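Local coordinates for protein probable transcriptional regulator (Pseudomonas aeruginosa, PDB 2ESN) that probably regulates transcription as a LysR-type factor, binding DNA through a helix-turn-helix domain and sensing a small-molecule effector, as yet unidentified, through a periplasmic-binding-protein-like domain, at residues Ser99-Phe105 with Gly129-Val135; Pro118-Leu123 with Gln300-Ile306; Arg183-Leu189 with Ala243-Leu249. All coordinates share one frame. Numbering follows the deposited sequence.

Interaction 1: Ser99-Phe105 with Gly129-Val135; sequences SQRTFVF and GVRLRLV
Two parallel, extended strands, 102-105 and 131-135 (phi about -90 to -125°, psi about 115 to 155°), bring their axes within 4.4 Å at a crossing angle of -21°. The register pairs T102 with R131, F103 with L132, V104 with R133 and F105 with L134, at CA-CA distances of 4.4 to 4.8 Å. As parallel pairing requires, alternate residues bond to two of the other strand: R131 N to R101 O (2.9 Å), F103 N to R131 O (2.9 Å), R133 N to F103 O (2.7 Å), F105 N to R133 O (2.7 Å) and V135 N to F105 O (2.9 Å). V104 N turns the other way, to the carboxylate of D152, which also salt-bridges R101. Before the strand, S99 (chi1 t) forms an ST turn, its OG accepting from R101 N at 3.2 Å. G129 fits tightly: a CB would clash with S99 O. Q100 OE1 takes a weak hydrogen bond from R131 NH1 (2.7 Å), while Q100 NE2 is held by Q98 O.

F103, F105, L132 and L134 share the buried face; both phenylalanines are m, and F105 CE2 meets L132 CD2 at 3.6 Å. The strands frame helix 109-126 in a beta-alpha-beta unit, and a strand of the second subunit continues the sheet beyond L132 and R133. V130 O accepts from R202 of that subunit, and R133 NH2 bonds weakly to the carbonyls of its E211 and N210. Five main-chain N-H...O bonds thus hold the seam, large apolar side chains seal one face, and the other is mixed, T102 and V104 beside R131 and R133.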
loop_
_atom_site.group_PDB
_atom_site.type_symbol
_atom_site.label_atom_id
_atom_site.label_comp_id
_atom_site.label_asym_id
_atom_site.label_seq_id
_atom_site.Cartn_x
_atom_site.Cartn_y
_atom_site.Cartn_z
ATOM N N SER C 99 27.235 -1.328 21.339
ATOM C CA SER C 99 25.983 -1.388 20.550
ATOM C C SER C 99 26.074 -2.221 19.320
ATOM O O SER C 99 27.133 -2.302 18.660
ATOM C CB SER C 99 25.503 0.010 20.130
ATOM O OG SER C 99 24.322 -0.054 19.344
ATOM N N GLN C 100 24.935 -2.839 19.011
ATOM C CA GLN C 100 24.821 -3.772 17.878
ATOM C C GLN C 100 23.720 -3.308 16.931
ATOM O O GLN C 100 23.290 -4.056 16.055
ATOM C CB GLN C 100 24.481 -5.187 18.331
ATOM C CG GLN C 100 25.472 -5.833 19.296
ATOM C CD GLN C 100 26.835 -6.068 18.663
ATOM O OE1 GLN C 100 26.900 -6.784 17.648
ATOM N NE2 GLN C 100 27.843 -5.543 19.196
ATOM N N ARG C 101 23.255 -2.081 17.134
ATOM C CA ARG C 101 22.178 -1.598 16.303
ATOM C C ARG C 101 22.541 -1.286 14.848
ATOM O O ARG C 101 23.739 -1.143 14.482
ATOM C CB ARG C 101 21.402 -0.478 16.950
ATOM C CG ARG C 101 22.059 0.780 17.095
ATOM C CD ARG C 101 21.031 1.704 17.674
ATOM N NE ARG C 101 20.180 2.199 16.596
ATOM C CZ ARG C 101 18.915 2.555 16.731
ATOM N NH1 ARG C 101 18.317 2.433 17.918
ATOM N NH2 ARG C 101 18.259 2.987 15.657
ATOM N N THR C 102 21.493 -1.265 14.033
ATOM C CA THR C 102 21.552 -0.973 12.609
ATOM C C THR C 102 20.859 0.366 12.494
ATOM O O THR C 102 19.743 0.529 12.971
ATOM C CB THR C 102 20.847 -2.064 11.808
ATOM O OG1 THR C 102 21.488 -3.307 12.081
ATOM C CG2 THR C 102 20.891 -1.857 10.273
ATOM N N PHE C 103 21.590 1.360 11.972
ATOM C CA PHE C 103 21.053 2.620 11.517
ATOM C C PHE C 103 20.619 2.530 10.052
ATOM O O PHE C 103 21.361 1.992 9.208
ATOM C CB PHE C 103 22.060 3.750 11.745
ATOM C CG PHE C 103 22.326 4.009 13.190
ATOM C CD1 PHE C 103 23.246 3.222 13.899
ATOM C CD2 PHE C 103 21.635 5.004 13.849
ATOM C CE1 PHE C 103 23.472 3.397 15.251
ATOM C CE2 PHE C 103 21.844 5.231 15.177
ATOM C CZ PHE C 103 22.799 4.461 15.895
ATOM N N VAL C 104 19.408 3.019 9.771
ATOM C CA VAL C 104 18.813 2.914 8.415
ATOM C C VAL C 104 18.749 4.317 7.839
ATOM O O VAL C 104 18.200 5.213 8.465
ATOM C CB VAL C 104 17.405 2.250 8.387
ATOM C CG1 VAL C 104 16.816 2.176 6.911
ATOM C CG2 VAL C 104 17.441 0.858 9.035
ATOM N N PHE C 105 19.426 4.516 6.706
ATOM C CA PHE C 105 19.459 5.817 6.069
ATOM C C PHE C 105 18.827 5.684 4.685
ATOM O O PHE C 105 18.988 4.667 4.036
ATOM C CB PHE C 105 20.917 6.324 5.844
ATOM C CG PHE C 105 21.652 6.757 7.085
ATOM C CD1 PHE C 105 21.948 8.084 7.275
ATOM C CD2 PHE C 105 22.137 5.826 7.996
ATOM C CE1 PHE C 105 22.689 8.522 8.411
ATOM C CE2 PHE C 105 22.937 6.239 9.119
ATOM C CZ PHE C 105 23.170 7.602 9.320
ATOM N N GLY C 129 30.344 -2.849 16.575
ATOM C CA GLY C 129 29.180 -3.755 16.300
ATOM C C GLY C 129 28.042 -2.988 15.626
ATOM O O GLY C 129 26.999 -3.578 15.319
ATOM N N VAL C 130 28.232 -1.675 15.421
ATOM C CA VAL C 130 27.196 -0.828 14.804
ATOM C C VAL C 130 27.198 -1.107 13.286
ATOM O O VAL C 130 28.293 -1.225 12.648
ATOM C CB VAL C 130 27.416 0.664 15.095
ATOM C CG1 VAL C 130 26.762 1.550 14.021
ATOM C CG2 VAL C 130 26.899 1.077 16.500
ATOM N N ARG C 131 25.986 -1.300 12.733
ATOM C CA ARG C 131 25.764 -1.562 11.337
ATOM C C ARG C 131 25.003 -0.439 10.720
ATOM O O ARG C 131 24.263 0.265 11.419
ATOM C CB ARG C 131 24.905 -2.811 11.144
ATOM C CG ARG C 131 25.615 -4.023 11.478
ATOM C CD ARG C 131 24.838 -4.779 12.549
ATOM N NE ARG C 131 25.840 -5.473 13.331
ATOM C CZ ARG C 131 25.656 -6.207 14.421
ATOM N NH1 ARG C 131 26.744 -6.754 14.992
ATOM N NH2 ARG C 131 24.433 -6.407 14.922
ATOM N N LEU C 132 25.165 -0.279 9.408
ATOM C CA LEU C 132 24.363 0.703 8.635
ATOM C C LEU C 132 23.643 0.037 7.496
ATOM O O LEU C 132 24.161 -0.920 6.878
ATOM C CB LEU C 132 25.213 1.883 8.122
ATOM C CG LEU C 132 25.251 3.142 8.982
ATOM C CD1 LEU C 132 26.022 2.944 10.281
ATOM C CD2 LEU C 132 25.840 4.338 8.228
ATOM N N ARG C 133 22.410 0.486 7.280
ATOM C CA ARG C 133 21.580 0.027 6.131
ATOM C C ARG C 133 21.127 1.254 5.307
ATOM O O ARG C 133 20.468 2.193 5.813
ATOM C CB ARG C 133 20.387 -0.782 6.598
ATOM C CG ARG C 133 19.834 -1.724 5.552
ATOM C CD ARG C 133 18.379 -1.486 5.448
ATOM N NE ARG C 133 17.591 -2.657 5.089
ATOM C CZ ARG C 133 17.526 -3.267 3.911
ATOM N NH1 ARG C 133 18.264 -2.901 2.842
ATOM N NH2 ARG C 133 16.707 -4.320 3.817
ATOM N N LEU C 134 21.577 1.302 4.067
ATOM C CA LEU C 134 21.178 2.437 3.192
ATOM C C LEU C 134 20.187 1.934 2.170
ATOM O O LEU C 134 20.392 0.894 1.638
ATOM C CB LEU C 134 22.347 3.062 2.475
ATOM C CG LEU C 134 23.012 4.203 3.197
ATOM C CD1 LEU C 134 23.645 3.673 4.483
ATOM C CD2 LEU C 134 24.034 4.781 2.190
ATOM N N VAL C 135 19.109 2.679 1.949
ATOM C CA VAL C 135 18.033 2.250 1.062
ATOM C C VAL C 135 17.795 3.327 0.029
ATOM O O VAL C 135 17.979 4.533 0.310
ATOM C CB VAL C 135 16.688 1.931 1.862
ATOM C CG1 VAL C 135 16.910 0.806 2.852
ATOM C CG2 VAL C 135 16.123 3.161 2.596
#

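Interaction 2: Pro118-Leu123 with Gln300-Ile306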
loop_
_atom_site.group_PDB
_atom_site.type_symbol
_atom_site.label_atom_id
_atom_site.label_comp_id
_atom_site.label_asym_id
_atom_site.label_seq_id
_atom_site.Cartn_x
_atom_site.Cartn_y
_atom_site.Cartn_z
ATOM N N PRO C 118 34.310 8.057 5.073
ATOM C CA PRO C 118 34.866 8.580 6.313
ATOM C C PRO C 118 34.102 8.173 7.586
ATOM O O PRO C 118 34.713 8.054 8.656
ATOM C CB PRO C 118 34.842 10.106 6.114
ATOM C CG PRO C 118 33.685 10.386 5.164
ATOM C CD PRO C 118 33.651 9.114 4.253
ATOM N N LEU C 119 32.793 7.987 7.477
ATOM C CA LEU C 119 31.987 7.617 8.643
ATOM C C LEU C 119 32.406 6.231 9.099
ATOM O O LEU C 119 32.694 6.046 10.260
ATOM C CB LEU C 119 30.499 7.552 8.287
ATOM C CG LEU C 119 29.423 7.815 9.365
ATOM C CD1 LEU C 119 28.104 6.961 9.214
ATOM C CD2 LEU C 119 29.770 8.176 10.848
ATOM N N MET C 120 32.437 5.275 8.186
ATOM C CA MET C 120 32.792 3.930 8.544
ATOM C C MET C 120 34.289 3.717 8.813
ATOM O O MET C 120 34.680 2.793 9.507
ATOM C CB MET C 120 32.210 2.943 7.569
ATOM C CG MET C 120 30.607 3.042 7.443
ATOM S SD MET C 120 29.655 2.936 8.932
ATOM C CE MET C 120 30.019 1.362 9.437
ATOM N N ASN C 121 35.127 4.592 8.270
ATOM C CA ASN C 121 36.528 4.593 8.611
ATOM C C ASN C 121 36.685 4.756 10.141
ATOM O O ASN C 121 37.554 4.129 10.720
ATOM C CB ASN C 121 37.256 5.765 7.913
ATOM C CG ASN C 121 38.727 5.767 8.269
ATOM O OD1 ASN C 121 39.485 4.842 7.883
ATOM N ND2 ASN C 121 39.067 6.602 9.174
ATOM N N ARG C 122 35.904 5.668 10.734
ATOM C CA ARG C 122 35.891 5.891 12.150
ATOM C C ARG C 122 35.111 4.755 12.878
ATOM O O ARG C 122 35.637 4.092 13.784
ATOM C CB ARG C 122 35.247 7.261 12.454
ATOM C CG ARG C 122 35.129 7.539 13.959
ATOM C CD ARG C 122 34.137 8.680 14.250
ATOM N NE ARG C 122 34.627 9.952 13.712
ATOM C CZ ARG C 122 33.959 11.099 13.820
ATOM N NH1 ARG C 122 32.762 11.113 14.416
ATOM N NH2 ARG C 122 34.471 12.217 13.306
ATOM N N LEU C 123 33.842 4.556 12.500
ATOM C CA LEU C 123 32.943 3.619 13.229
ATOM C C LEU C 123 33.393 2.191 13.313
ATOM O O LEU C 123 33.121 1.485 14.342
ATOM C CB LEU C 123 31.482 3.730 12.746
ATOM C CG LEU C 123 30.800 5.110 12.916
ATOM C CD1 LEU C 123 29.251 4.991 12.717
ATOM C CD2 LEU C 123 31.080 5.797 14.245
ATOM N N GLN C 300 27.983 12.337 15.683
ATOM C CA GLN C 300 29.038 11.713 14.893
ATOM C C GLN C 300 29.351 12.514 13.634
ATOM O O GLN C 300 30.521 12.831 13.394
ATOM C CB GLN C 300 28.746 10.240 14.556
ATOM C CG GLN C 300 28.974 9.310 15.705
ATOM C CD GLN C 300 30.390 9.427 16.323
ATOM O OE1 GLN C 300 31.375 9.021 15.708
ATOM N NE2 GLN C 300 30.480 9.971 17.552
ATOM N N LEU C 301 28.322 12.870 12.850
ATOM C CA LEU C 301 28.537 13.639 11.610
ATOM C C LEU C 301 29.051 15.067 11.854
ATOM O O LEU C 301 29.600 15.700 10.942
ATOM C CB LEU C 301 27.281 13.679 10.774
ATOM C CG LEU C 301 27.056 12.486 9.847
ATOM C CD1 LEU C 301 27.017 11.209 10.633
ATOM C CD2 LEU C 301 25.781 12.640 8.973
ATOM N N LYS C 302 28.922 15.535 13.097
ATOM C CA LYS C 302 29.159 16.932 13.402
ATOM C C LYS C 302 30.555 17.321 13.053
ATOM O O LYS C 302 30.737 18.143 12.151
ATOM C CB LYS C 302 28.722 17.337 14.838
ATOM C CG LYS C 302 27.327 18.048 14.784
ATOM C CD LYS C 302 26.437 17.952 16.054
ATOM C CE LYS C 302 25.054 18.576 15.720
ATOM N NZ LYS C 302 23.838 18.186 16.592
ATOM N N GLY C 303 31.549 16.699 13.683
ATOM C CA GLY C 303 32.918 17.042 13.312
ATOM C C GLY C 303 33.505 16.220 12.163
ATOM O O GLY C 303 34.651 16.467 11.766
ATOM N N LEU C 304 32.735 15.255 11.631
ATOM C CA LEU C 304 33.234 14.356 10.564
ATOM C C LEU C 304 33.997 15.004 9.363
ATOM O O LEU C 304 33.456 15.867 8.695
ATOM C CB LEU C 304 32.095 13.452 10.055
ATOM C CG LEU C 304 32.550 12.292 9.163
ATOM C CD1 LEU C 304 33.449 11.217 9.872
ATOM C CD2 LEU C 304 31.351 11.665 8.525
ATOM N N ASP C 305 35.235 14.564 9.080
ATOM C CA ASP C 305 36.023 15.058 7.899
ATOM C C ASP C 305 35.679 14.258 6.631
ATOM O O ASP C 305 35.973 13.044 6.520
ATOM C CB ASP C 305 37.556 15.073 8.151
ATOM C CG ASP C 305 38.421 15.311 6.824
ATOM O OD1 ASP C 305 38.058 16.114 5.896
ATOM O OD2 ASP C 305 39.528 14.695 6.740
ATOM N N ILE C 306 35.061 14.959 5.683
ATOM C CA ILE C 306 34.498 14.348 4.495
ATOM C C ILE C 306 35.563 14.355 3.422
ATOM O O ILE C 306 35.697 13.399 2.658
ATOM C CB ILE C 306 33.204 15.121 4.015
ATOM C CG1 ILE C 306 32.223 15.292 5.170
ATOM C CG2 ILE C 306 32.501 14.423 2.789
ATOM C CD1 ILE C 306 31.750 13.940 5.791
HETATM O O HOH W 1 32.878 13.803 15.464
HETATM O O HOH W 2 36.874 12.815 11.265
#
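R122 reaches from helix 109-126 across to the C-terminal part of helix 293-303 with chi1 and chi2 both t, before chi3 turns to m and sets the guanidinium beside Q300. NH1 donates to Q300 OE1 at 2.8 Å and, weakly, to Q300 O at 3.0 Å. Q300 answers with a folded side chain, chi1 and chi2 both m, which keeps OE1 close to its own backbone so that one nitrogen can address both acceptors. Over one face of the guanidinium lies L304 CD1, 3.7 Å from R122 NH2. A water bridges R122 NH2 (3.2 Å) to D305 N (3.2 Å). An arginine suits this partly exposed position, being long enough to reach Q300 and, through water, D305 N.

Beneath this polar bridge the contact is apolar. L304, t at chi1 and p at chi2, directs CD1 to 4.2 Å from P118 CB and CD2 to 4.2 Å from L119 CB. L119, also t at chi1 but with chi2 between wells (-145°), brings CD2 to 4.1 Å from L301 CD1. P118 N has no hydrogen to give to the preceding turn, and the helix is kinked at this point. The P118 ring rests against the last residues: CB is 3.2 Å from D305 O, and CG 4.1 Å from I306 CD1, which an m,m side chain brings round although the CA-to-CB bond of I306 points away.

The packing joins a helix of the beta-alpha-beta unit to the C-terminal helix of the effector-binding domain. L119 also touches L132 on strand 131-136, L123 meets W296 and M297 of helix 293-303, and L301 and I306 lie on W173 of strand 168-183.

Interaction 3: Arg183-Leu189 with Ala243-Leu249; sequences RRDHPRL and AGSTDFL
R183, at the end of strand 168-183, faces the C-terminal turn of helix 236-244, with its CA 4.1 Å from that of G244. R183 N is 3.1 Å from A243 O. The arginine side chain starts p, and its guanidinium lays one face over G244 O, with CZ 3.5 Å from that oxygen. A water accepts weakly from R183 NH1 (3.2 Å) and donates to D247 OD1 (2.6 Å).

R184 and D185 carry the chain outward. H186 then returns with chi1 t: NE2 donates to D247 O at 2.7 Å, and ND1 accepts from R188 N at 3.1 Å, a double role that suits histidine. H186 also opens a type I beta turn ending at L189, with P187 (phi -62°) in the second position, where proline fits well; P187 CD lies 3.2 Å from D247 OD1. R188 NH2 forms a salt bridge of 3.6 Å with D247 OD2, while its NE pairs with E201. L189 CD1 closes the segment at 4.3 Å from L249 CD2.

Opposite, T246 (chi1 p) makes an ST turn: its OG1 accepts from F248 N at 3.1 Å and is also bonded to L242 O. D247 N bonds to Q124 of the second subunit. The contact packs the loop between strand 168-183 and helix 195-199 against the link from helix 236-244 to strand 249-253, which pairs antiparallel with 168-183. D247 is the main polar hub between the segments: its carbonyl accepts the hydrogen bond from H186 NE2, and its carboxylate meets both R188 and the water.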
loop_
_atom_site.group_PDB
_atom_site.type_symbol
_atom_site.label_atom_id
_atom_site.label_comp_id
_atom_site.label_asym_id
_atom_site.label_seq_id
_atom_site.Cartn_x
_atom_site.Cartn_y
_atom_site.Cartn_z
ATOM N N ARG C 183 34.759 14.418 -20.969
ATOM C CA ARG C 183 35.916 13.581 -21.232
ATOM C C ARG C 183 37.160 14.492 -21.337
ATOM O O ARG C 183 37.072 15.696 -21.745
ATOM C CB ARG C 183 35.731 12.728 -22.487
ATOM C CG ARG C 183 35.568 13.496 -23.832
ATOM C CD ARG C 183 36.265 12.682 -24.893
ATOM N NE ARG C 183 35.606 11.428 -25.114
ATOM C CZ ARG C 183 36.109 10.199 -25.084
ATOM N NH1 ARG C 183 35.262 9.223 -25.356
ATOM N NH2 ARG C 183 37.371 9.925 -24.789
ATOM N N ARG C 184 38.304 13.961 -20.922
ATOM C CA ARG C 184 39.524 14.729 -20.865
ATOM C C ARG C 184 39.886 15.349 -22.225
ATOM O O ARG C 184 40.283 16.510 -22.304
ATOM C CB ARG C 184 40.694 13.832 -20.435
ATOM C CG ARG C 184 41.949 14.726 -20.135
ATOM C CD ARG C 184 43.040 13.965 -19.396
ATOM N NE ARG C 184 42.643 13.879 -17.990
ATOM C CZ ARG C 184 42.438 12.769 -17.283
ATOM N NH1 ARG C 184 42.656 11.546 -17.817
ATOM N NH2 ARG C 184 42.025 12.920 -16.021
ATOM N N ASP C 185 39.768 14.565 -23.270
ATOM C CA ASP C 185 39.960 15.092 -24.654
ATOM C C ASP C 185 38.631 15.241 -25.428
ATOM O O ASP C 185 38.320 14.440 -26.267
ATOM C CB ASP C 185 40.872 14.159 -25.425
ATOM C CG ASP C 185 42.271 14.073 -24.779
ATOM O OD1 ASP C 185 42.792 15.049 -24.200
ATOM O OD2 ASP C 185 42.818 13.003 -24.803
ATOM N N HIS C 186 37.854 16.268 -25.103
ATOM C CA HIS C 186 36.549 16.446 -25.736
ATOM C C HIS C 186 36.832 17.146 -27.088
ATOM O O HIS C 186 37.634 18.083 -27.119
ATOM C CB HIS C 186 35.706 17.332 -24.825
ATOM C CG HIS C 186 34.280 17.501 -25.284
ATOM N ND1 HIS C 186 33.919 18.299 -26.353
ATOM C CD2 HIS C 186 33.132 16.975 -24.803
ATOM C CE1 HIS C 186 32.607 18.208 -26.541
ATOM N NE2 HIS C 186 32.104 17.433 -25.596
ATOM N N PRO C 187 36.159 16.726 -28.198
ATOM C CA PRO C 187 36.573 17.321 -29.490
ATOM C C PRO C 187 36.402 18.828 -29.593
ATOM O O PRO C 187 37.057 19.426 -30.439
ATOM C CB PRO C 187 35.764 16.548 -30.555
ATOM C CG PRO C 187 34.541 15.957 -29.798
ATOM C CD PRO C 187 35.061 15.748 -28.338
ATOM N N ARG C 188 35.610 19.451 -28.712
ATOM C CA ARG C 188 35.244 20.845 -28.904
ATOM C C ARG C 188 35.569 21.711 -27.711
ATOM O O ARG C 188 35.229 22.882 -27.696
ATOM C CB ARG C 188 33.765 20.978 -29.287
ATOM C CG ARG C 188 33.384 20.499 -30.675
ATOM C CD ARG C 188 31.837 20.318 -30.950
ATOM N NE ARG C 188 31.200 19.298 -30.082
ATOM C CZ ARG C 188 31.121 18.008 -30.387
ATOM N NH1 ARG C 188 31.652 17.539 -31.521
ATOM N NH2 ARG C 188 30.525 17.165 -29.559
ATOM N N LEU C 189 36.263 21.178 -26.705
ATOM C CA LEU C 189 36.638 22.003 -25.600
ATOM C C LEU C 189 38.101 22.252 -25.656
ATOM O O LEU C 189 38.900 21.348 -25.402
ATOM C CB LEU C 189 36.247 21.382 -24.264
ATOM C CG LEU C 189 34.781 21.030 -24.003
ATOM C CD1 LEU C 189 34.616 20.555 -22.587
ATOM C CD2 LEU C 189 33.832 22.218 -24.300
ATOM N N ALA C 243 30.191 10.262 -18.991
ATOM C CA ALA C 243 30.882 11.482 -19.462
ATOM C C ALA C 243 32.306 11.307 -20.008
ATOM O O ALA C 243 32.726 12.081 -20.910
ATOM C CB ALA C 243 30.896 12.497 -18.359
ATOM N N GLY C 244 33.070 10.351 -19.426
ATOM C CA GLY C 244 34.407 9.983 -19.879
ATOM C C GLY C 244 34.441 9.154 -21.157
ATOM O O GLY C 244 35.483 9.078 -21.793
ATOM N N SER C 245 33.320 8.546 -21.549
ATOM C CA SER C 245 33.229 7.799 -22.806
ATOM C C SER C 245 32.390 8.481 -23.905
ATOM O O SER C 245 32.210 7.892 -24.939
ATOM C CB SER C 245 32.722 6.363 -22.610
ATOM O OG SER C 245 33.757 5.568 -22.014
ATOM N N THR C 246 31.995 9.734 -23.729
ATOM C CA THR C 246 31.222 10.406 -24.749
ATOM C C THR C 246 31.544 11.869 -24.810
ATOM O O THR C 246 32.373 12.409 -23.998
ATOM C CB THR C 246 29.702 10.307 -24.426
ATOM O OG1 THR C 246 29.515 10.948 -23.167
ATOM C CG2 THR C 246 29.206 8.858 -24.350
ATOM N N ASP C 247 30.835 12.553 -25.730
ATOM C CA ASP C 247 31.006 13.983 -25.805
ATOM C C ASP C 247 30.040 14.681 -24.873
ATOM O O ASP C 247 30.020 15.932 -24.810
ATOM C CB ASP C 247 30.876 14.514 -27.251
ATOM C CG ASP C 247 31.920 13.875 -28.173
ATOM O OD1 ASP C 247 32.953 13.404 -27.645
ATOM O OD2 ASP C 247 31.701 13.793 -29.386
ATOM N N PHE C 248 29.306 13.887 -24.093
ATOM C CA PHE C 248 28.313 14.511 -23.217
ATOM C C PHE C 248 28.917 15.258 -22.081
ATOM O O PHE C 248 29.904 14.807 -21.491
ATOM C CB PHE C 248 27.317 13.493 -22.686
ATOM C CG PHE C 248 26.655 12.651 -23.755
ATOM C CD1 PHE C 248 26.100 11.450 -23.412
ATOM C CD2 PHE C 248 26.535 13.076 -25.075
ATOM C CE1 PHE C 248 25.450 10.641 -24.336
ATOM C CE2 PHE C 248 25.880 12.265 -26.055
ATOM C CZ PHE C 248 25.328 11.063 -25.680
ATOM N N LEU C 249 28.268 16.354 -21.688
ATOM C CA LEU C 249 28.669 17.073 -20.524
ATOM C C LEU C 249 27.811 16.673 -19.300
ATOM O O LEU C 249 26.637 16.292 -19.456
ATOM C CB LEU C 249 28.549 18.563 -20.811
ATOM C CG LEU C 249 29.398 19.094 -22.002
ATOM C CD1 LEU C 249 29.312 20.605 -22.046
ATOM C CD2 LEU C 249 30.861 18.686 -21.812
HETATM O O HOH W 3 33.322 10.815 -27.293
#

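How the interactions relate
All three interactions lie in the LysR effector-binding domain. Interactions 1 and 2 are neighbours, with centres 14 Å apart, and touch directly: L132 CD2 lies 3.6 Å from L119 CD1. Helix 109-126 of interaction 2 connects the two strands of interaction 1, so their segments alternate along the chain. Interaction 3 lies farther off, its centre about 39 Å from that of interaction 1 and 34 Å from that of interaction 2; it is nested within the loop that interaction 2 closes. The late return of helix 293-303 thus packs C-terminal residues beside N-terminal elements of the domain. All three touch the second subunit, and N121 there packs on R183, bringing the distant regions together across the interface.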